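UPF0234 protein XC_3703 (Xanthomonas campestris pv. campestris, PDB 5B7W) binds the second messenger cyclic di-GMP and, when free of it, promotes binding of the transcriptional regulator XC_2801 to its target genes, so regulating virulence and biofilm formation. Local coordinates at residues A[98-103]-A[150-155]; A[110-115]-A[128-133]. All coordinates share one frame; numbering follows the deposited sequence.

Interaction 1: residues A[98-103]-A[150-155]; sequences QGIEQK and FELPLQ
The CA atoms of I100 and L152 lie 8.2 Å apart, where the linker into helix 102-114 passes the loop that leads into strand 155-160. The contact lies where the chain passes from domain II back into the RRM-like domain I. Residues 98-101 are loop, and E101 takes the N-cap position of the helix. Residues 150-154 form no regular helix or strand. G99 has a positive phi of 81°, and with this backbone a CB would crowd the carbonyl O of Q98. Its own carbonyl O meets the CD2 methyl of L152 at 3.4 Å, a van der Waals touch. The CB of L152 points at residues 98-103, and this brings its CD2 branch up to the linker. The same CD2 lies 4.5 Å from CG1 of I100, a looser apolar contact. Beyond CG1, the I100 side chain reaches L154 with CD1. CG1 sits beside the backbone N and anti to the carbonyl carbon (chi1 -58°), and the extended chi2 of 177° carries CD1 out to L154. The I100 and L154 side chains cross at about a right angle. I100 also packs on V6 of strand 3-7 and on A105 and L108 of helix 102-114, so it lies between sheet and helix. S8 binds both segments, through a backbone hydrogen bond with G99 and through its OG to the carbonyl O of P153. I100 CD1 and L154 CD2 meet methyl to methyl, 4.1 Å apart.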
loop_
_atom_site.group_PDB
_atom_site.type_symbol
_atom_site.label_atom_id
_atom_site.label_comp_id
_atom_site.label_asym_id
_atom_site.label_seq_id
_atom_site.Cartn_x
_atom_site.Cartn_y
_atom_site.Cartn_z
ATOM N N GLN A 98 -2.486 -4.245 -2.682
ATOM C CA GLN A 98 -3.354 -4.725 -1.617
ATOM C C GLN A 98 -3.376 -6.245 -1.648
ATOM O O GLN A 98 -3.250 -6.862 -2.709
ATOM C CB GLN A 98 -4.786 -4.178 -1.751
ATOM C CG GLN A 98 -4.870 -2.669 -1.920
ATOM C CD GLN A 98 -6.002 -2.239 -2.831
ATOM O OE1 GLN A 98 -7.158 -2.159 -2.413
ATOM N NE2 GLN A 98 -5.674 -1.961 -4.090
ATOM N N GLY A 99 -3.542 -6.846 -0.471
ATOM C CA GLY A 99 -3.537 -8.291 -0.360
ATOM C C GLY A 99 -2.135 -8.864 -0.320
ATOM O O GLY A 99 -1.203 -8.268 -0.866
ATOM N N ILE A 100 -1.969 -10.015 0.321
ATOM C CA ILE A 100 -0.663 -10.648 0.460
ATOM C C ILE A 100 -0.599 -11.817 -0.514
ATOM O O ILE A 100 -1.234 -12.855 -0.300
ATOM C CB ILE A 100 -0.398 -11.098 1.902
ATOM C CG1 ILE A 100 -0.483 -9.899 2.850
ATOM C CG2 ILE A 100 0.970 -11.752 2.008
ATOM C CD1 ILE A 100 -0.303 -10.258 4.308
ATOM N N GLU A 101 0.168 -11.643 -1.590
ATOM C CA GLU A 101 0.334 -12.685 -2.589
ATOM C C GLU A 101 1.101 -13.869 -2.001
ATOM O O GLU A 101 1.731 -13.779 -0.943
ATOM C CB GLU A 101 1.062 -12.140 -3.818
ATOM C CG GLU A 101 0.439 -10.884 -4.413
ATOM C CD GLU A 101 1.436 -10.050 -5.198
ATOM O OE1 GLU A 101 1.190 -8.838 -5.373
ATOM O OE2 GLU A 101 2.464 -10.605 -5.640
ATOM N N GLN A 102 1.041 -14.997 -2.714
ATOM C CA GLN A 102 1.720 -16.204 -2.255
ATOM C C GLN A 102 3.222 -15.990 -2.127
ATOM O O GLN A 102 3.867 -16.608 -1.273
ATOM C CB GLN A 102 1.425 -17.363 -3.207
ATOM C CG GLN A 102 0.599 -18.477 -2.588
ATOM C CD GLN A 102 0.078 -19.459 -3.619
ATOM O OE1 GLN A 102 0.755 -19.764 -4.601
ATOM N NE2 GLN A 102 -1.131 -19.962 -3.398
ATOM N N LYS A 103 3.793 -15.119 -2.962
ATOM C CA LYS A 103 5.212 -14.797 -2.858
ATOM C C LYS A 103 5.527 -14.158 -1.510
ATOM O O LYS A 103 6.386 -14.639 -0.763
ATOM C CB LYS A 103 5.613 -13.871 -4.008
ATOM C CG LYS A 103 7.016 -13.301 -3.899
ATOM C CD LYS A 103 8.067 -14.389 -4.011
ATOM C CE LYS A 103 9.152 -13.992 -4.996
ATOM N NZ LYS A 103 9.492 -12.546 -4.893
ATOM N N PHE A 150 9.733 -5.273 5.243
ATOM C CA PHE A 150 8.776 -5.858 4.316
ATOM C C PHE A 150 8.315 -4.825 3.298
ATOM O O PHE A 150 8.163 -3.642 3.622
ATOM C CB PHE A 150 7.570 -6.425 5.069
ATOM C CG PHE A 150 6.829 -7.483 4.313
ATOM C CD1 PHE A 150 7.479 -8.632 3.899
ATOM C CD2 PHE A 150 5.483 -7.337 4.026
ATOM C CE1 PHE A 150 6.806 -9.611 3.204
ATOM C CE2 PHE A 150 4.803 -8.316 3.332
ATOM C CZ PHE A 150 5.466 -9.454 2.923
ATOM N N GLU A 151 8.088 -5.287 2.070
ATOM C CA GLU A 151 7.660 -4.448 0.957
ATOM C C GLU A 151 6.172 -4.129 0.991
ATOM O O GLU A 151 5.644 -3.598 0.007
ATOM C CB GLU A 151 8.012 -5.127 -0.370
ATOM C CG GLU A 151 7.387 -6.503 -0.544
ATOM C CD GLU A 151 7.808 -7.177 -1.833
ATOM O OE1 GLU A 151 8.578 -8.160 -1.766
ATOM O OE2 GLU A 151 7.374 -6.725 -2.913
ATOM N N LEU A 152 5.485 -4.445 2.090
ATOM C CA LEU A 152 4.054 -4.216 2.196
ATOM C C LEU A 152 3.663 -3.700 3.576
ATOM O O LEU A 152 4.188 -4.176 4.593
ATOM C CB LEU A 152 3.235 -5.484 1.920
ATOM C CG LEU A 152 2.683 -5.737 0.516
ATOM C CD1 LEU A 152 3.702 -6.422 -0.369
ATOM C CD2 LEU A 152 1.392 -6.551 0.562
ATOM N N PRO A 153 2.729 -2.755 3.631
ATOM C CA PRO A 153 2.121 -2.405 4.919
ATOM C C PRO A 153 1.285 -3.562 5.442
ATOM O O PRO A 153 0.556 -4.216 4.693
ATOM C CB PRO A 153 1.246 -1.190 4.580
ATOM C CG PRO A 153 1.762 -0.691 3.257
ATOM C CD PRO A 153 2.237 -1.908 2.537
ATOM N N LEU A 154 1.402 -3.813 6.742
ATOM C CA LEU A 154 0.708 -4.916 7.392
ATOM C C LEU A 154 -0.258 -4.374 8.435
ATOM O O LEU A 154 0.104 -3.499 9.228
ATOM C CB LEU A 154 1.695 -5.884 8.051
ATOM C CG LEU A 154 2.694 -6.595 7.136
ATOM C CD1 LEU A 154 3.541 -7.574 7.936
ATOM C CD2 LEU A 154 1.974 -7.305 6.000
ATOM N N GLN A 155 -1.483 -4.889 8.421
ATOM C CA GLN A 155 -2.447 -4.684 9.490
ATOM C C GLN A 155 -2.862 -6.041 10.042
ATOM O O GLN A 155 -2.564 -7.090 9.464
ATOM C CB GLN A 155 -3.672 -3.899 9.006
ATOM C CG GLN A 155 -3.343 -2.599 8.291
ATOM C CD GLN A 155 -3.211 -2.782 6.795
ATOM O OE1 GLN A 155 -4.076 -3.380 6.153
ATOM N NE2 GLN A 155 -2.124 -2.273 6.229
#

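Interaction 2: residues A[110-115]-A[128-133]; sequences AKLKEA and LRVTGK
L112, on helix 102-114, faces V130 and L128 on strand 127-132, and the contact between them is wholly apolar. One methyl of the helix does the touching. CD1 of L112 lies 4.3 Å from CG2 of V130 and 4.5 Å from CD2 of L128. The L112 side chain is extended at chi2 (178°), which carries CD1 out from the helix toward the strand. V130 and L128 are two residues apart, so both point from the same face of the strand to the helix. The nearest CA atoms, of L112 and V130, are 9.8 Å apart, and the side chains bridge that gap. This is the helix-on-sheet packing of the RRM-like domain I. The neighbours of the three residues are apolar too: A121 meets both L112 and L128, V6 lies against L128 and V130, and L108 and V109 of the helix touch L128.

The polar interactions run within each element or to other strands. In the last turn of the helix E114 N bonds to A110 O at 2.7 Å, and A115 N to K111 O at the same length. A115 is the first residue to leave helical angles. On the strand, R129 turns to the other face of the sheet, where NH1 forms a salt bridge with D5. K133, three residues after V130, probably takes part in binding cyclic di-GMP, as in related proteins.

With three buried hydrocarbon side chains and methyl gaps above 4 Å, the helix is held to the strand by dispersion and the hydrophobic effect, without directional bonds between them.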
loop_
_atom_site.group_PDB
_atom_site.type_symbol
_atom_site.label_atom_id
_atom_site.label_comp_id
_atom_site.label_asym_id
_atom_site.label_seq_id
_atom_site.Cartn_x
_atom_site.Cartn_y
_atom_site.Cartn_z
ATOM N N ALA A 110 8.471 -17.386 6.501
ATOM C CA ALA A 110 9.868 -17.793 6.640
ATOM C C ALA A 110 10.595 -17.006 7.729
ATOM O O ALA A 110 11.411 -17.575 8.459
ATOM C CB ALA A 110 10.609 -17.670 5.307
ATOM N N LYS A 111 10.338 -15.700 7.852
ATOM C CA LYS A 111 10.951 -14.962 8.960
ATOM C C LYS A 111 10.272 -15.297 10.286
ATOM O O LYS A 111 10.905 -15.232 11.348
ATOM C CB LYS A 111 10.871 -13.461 8.719
ATOM C CG LYS A 111 11.454 -12.936 7.414
ATOM C CD LYS A 111 10.800 -11.566 7.148
ATOM C CE LYS A 111 11.002 -11.085 5.690
ATOM N NZ LYS A 111 12.411 -10.921 5.294
ATOM N N LEU A 112 8.987 -15.682 10.245
ATOM C CA LEU A 112 8.349 -16.223 11.444
ATOM C C LEU A 112 9.071 -17.479 11.912
ATOM O O LEU A 112 9.424 -17.602 13.088
ATOM C CB LEU A 112 6.863 -16.524 11.210
ATOM C CG LEU A 112 5.819 -15.405 11.081
ATOM C CD1 LEU A 112 4.431 -15.979 10.799
ATOM C CD2 LEU A 112 5.792 -14.519 12.315
ATOM N N LYS A 113 9.295 -18.425 10.996
ATOM C CA LYS A 113 10.105 -19.598 11.310
ATOM C C LYS A 113 11.531 -19.199 11.667
ATOM O O LYS A 113 12.138 -19.776 12.578
ATOM C CB LYS A 113 10.092 -20.555 10.119
ATOM C CG LYS A 113 10.805 -21.871 10.339
ATOM C CD LYS A 113 9.972 -23.018 9.798
ATOM C CE LYS A 113 10.847 -24.174 9.354
ATOM N NZ LYS A 113 10.209 -24.941 8.249
ATOM N N GLU A 114 12.080 -18.209 10.955
ATOM C CA GLU A 114 13.429 -17.732 11.244
ATOM C C GLU A 114 13.531 -17.161 12.651
ATOM O O GLU A 114 14.608 -17.192 13.258
ATOM C CB GLU A 114 13.835 -16.674 10.219
ATOM C CG GLU A 114 15.175 -16.907 9.549
ATOM C CD GLU A 114 15.430 -15.921 8.426
ATOM O OE1 GLU A 114 14.935 -14.777 8.517
ATOM O OE2 GLU A 114 16.119 -16.289 7.452
ATOM N N ALA A 115 12.449 -16.562 13.071
ATOM C CA ALA A 115 12.398 -15.983 14.375
ATOM C C ALA A 115 12.042 -17.014 15.365
ATOM O O ALA A 115 11.777 -16.645 16.479
ATOM C CB ALA A 115 11.378 -14.885 14.428
ATOM N N LEU A 128 -2.875 -13.957 5.663
ATOM C CA LEU A 128 -2.088 -14.938 6.402
ATOM C C LEU A 128 -2.672 -15.063 7.801
ATOM O O LEU A 128 -2.619 -14.110 8.588
ATOM C CB LEU A 128 -0.615 -14.532 6.459
ATOM C CG LEU A 128 0.319 -15.536 7.139
ATOM C CD1 LEU A 128 0.468 -16.794 6.295
ATOM C CD2 LEU A 128 1.677 -14.913 7.435
ATOM N N ARG A 129 -3.231 -16.229 8.115
ATOM C CA ARG A 129 -3.736 -16.490 9.456
ATOM C C ARG A 129 -2.633 -17.107 10.305
ATOM O O ARG A 129 -2.004 -18.091 9.902
ATOM C CB ARG A 129 -4.957 -17.409 9.434
ATOM C CG ARG A 129 -5.572 -17.594 10.816
ATOM C CD ARG A 129 -6.880 -18.359 10.770
ATOM N NE ARG A 129 -7.918 -17.631 10.044
ATOM C CZ ARG A 129 -8.550 -16.554 10.503
ATOM N NH1 ARG A 129 -9.479 -15.970 9.760
ATOM N NH2 ARG A 129 -8.259 -16.058 11.700
ATOM N N VAL A 130 -2.407 -16.524 11.477
ATOM C CA VAL A 130 -1.368 -16.961 12.400
ATOM C C VAL A 130 -2.043 -17.553 13.628
ATOM O O VAL A 130 -2.920 -16.919 14.227
ATOM C CB VAL A 130 -0.441 -15.795 12.783
ATOM C CG1 VAL A 130 0.596 -16.249 13.792
ATOM C CG2 VAL A 130 0.227 -15.222 11.540
ATOM N N THR A 131 -1.641 -18.766 13.997
ATOM C CA THR A 131 -2.193 -19.460 15.152
ATOM C C THR A 131 -1.082 -19.780 16.142
ATOM O O THR A 131 0.028 -20.153 15.749
ATOM C CB THR A 131 -2.910 -20.754 14.743
ATOM O OG1 THR A 131 -1.946 -21.727 14.320
ATOM C CG2 THR A 131 -3.890 -20.489 13.610
ATOM N N GLY A 132 -1.390 -19.625 17.430
ATOM C CA GLY A 132 -0.462 -19.965 18.490
ATOM C C GLY A 132 -1.224 -20.499 19.684
ATOM O O GLY A 132 -2.444 -20.353 19.780
ATOM N N LYS A 133 -0.484 -21.127 20.604
ATOM C CA LYS A 133 -1.142 -21.729 21.760
ATOM C C LYS A 133 -1.634 -20.675 22.746
ATOM O O LYS A 133 -2.635 -20.900 23.436
ATOM C CB LYS A 133 -0.217 -22.744 22.452
ATOM C CG LYS A 133 1.240 -22.335 22.691
ATOM C CD LYS A 133 1.406 -21.480 23.937
ATOM C CE LYS A 133 2.868 -21.327 24.328
ATOM N NZ LYS A 133 3.068 -20.139 25.204
#

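Strand 3-7 begins domain I, and the chain then runs through domain II before it returns at residues 98-103. Interaction 1 joins this return point to residues 150-155 and closes a loop of 46 intervening residues. That loop holds most of helix 102-114, the hairpin of strands 119-124 and 127-132, and helix 135-146. Interaction 2 is nested inside it, with only 12 residues between its segments, and folds the end of helix 102-114 back onto strand 127-132. Both use that helix, one at its start and one at its end, with centres 15 Å apart. Interaction 1 lies toward domain II; interaction 2 lies farther from the chain centre, toward the outer end of domain I.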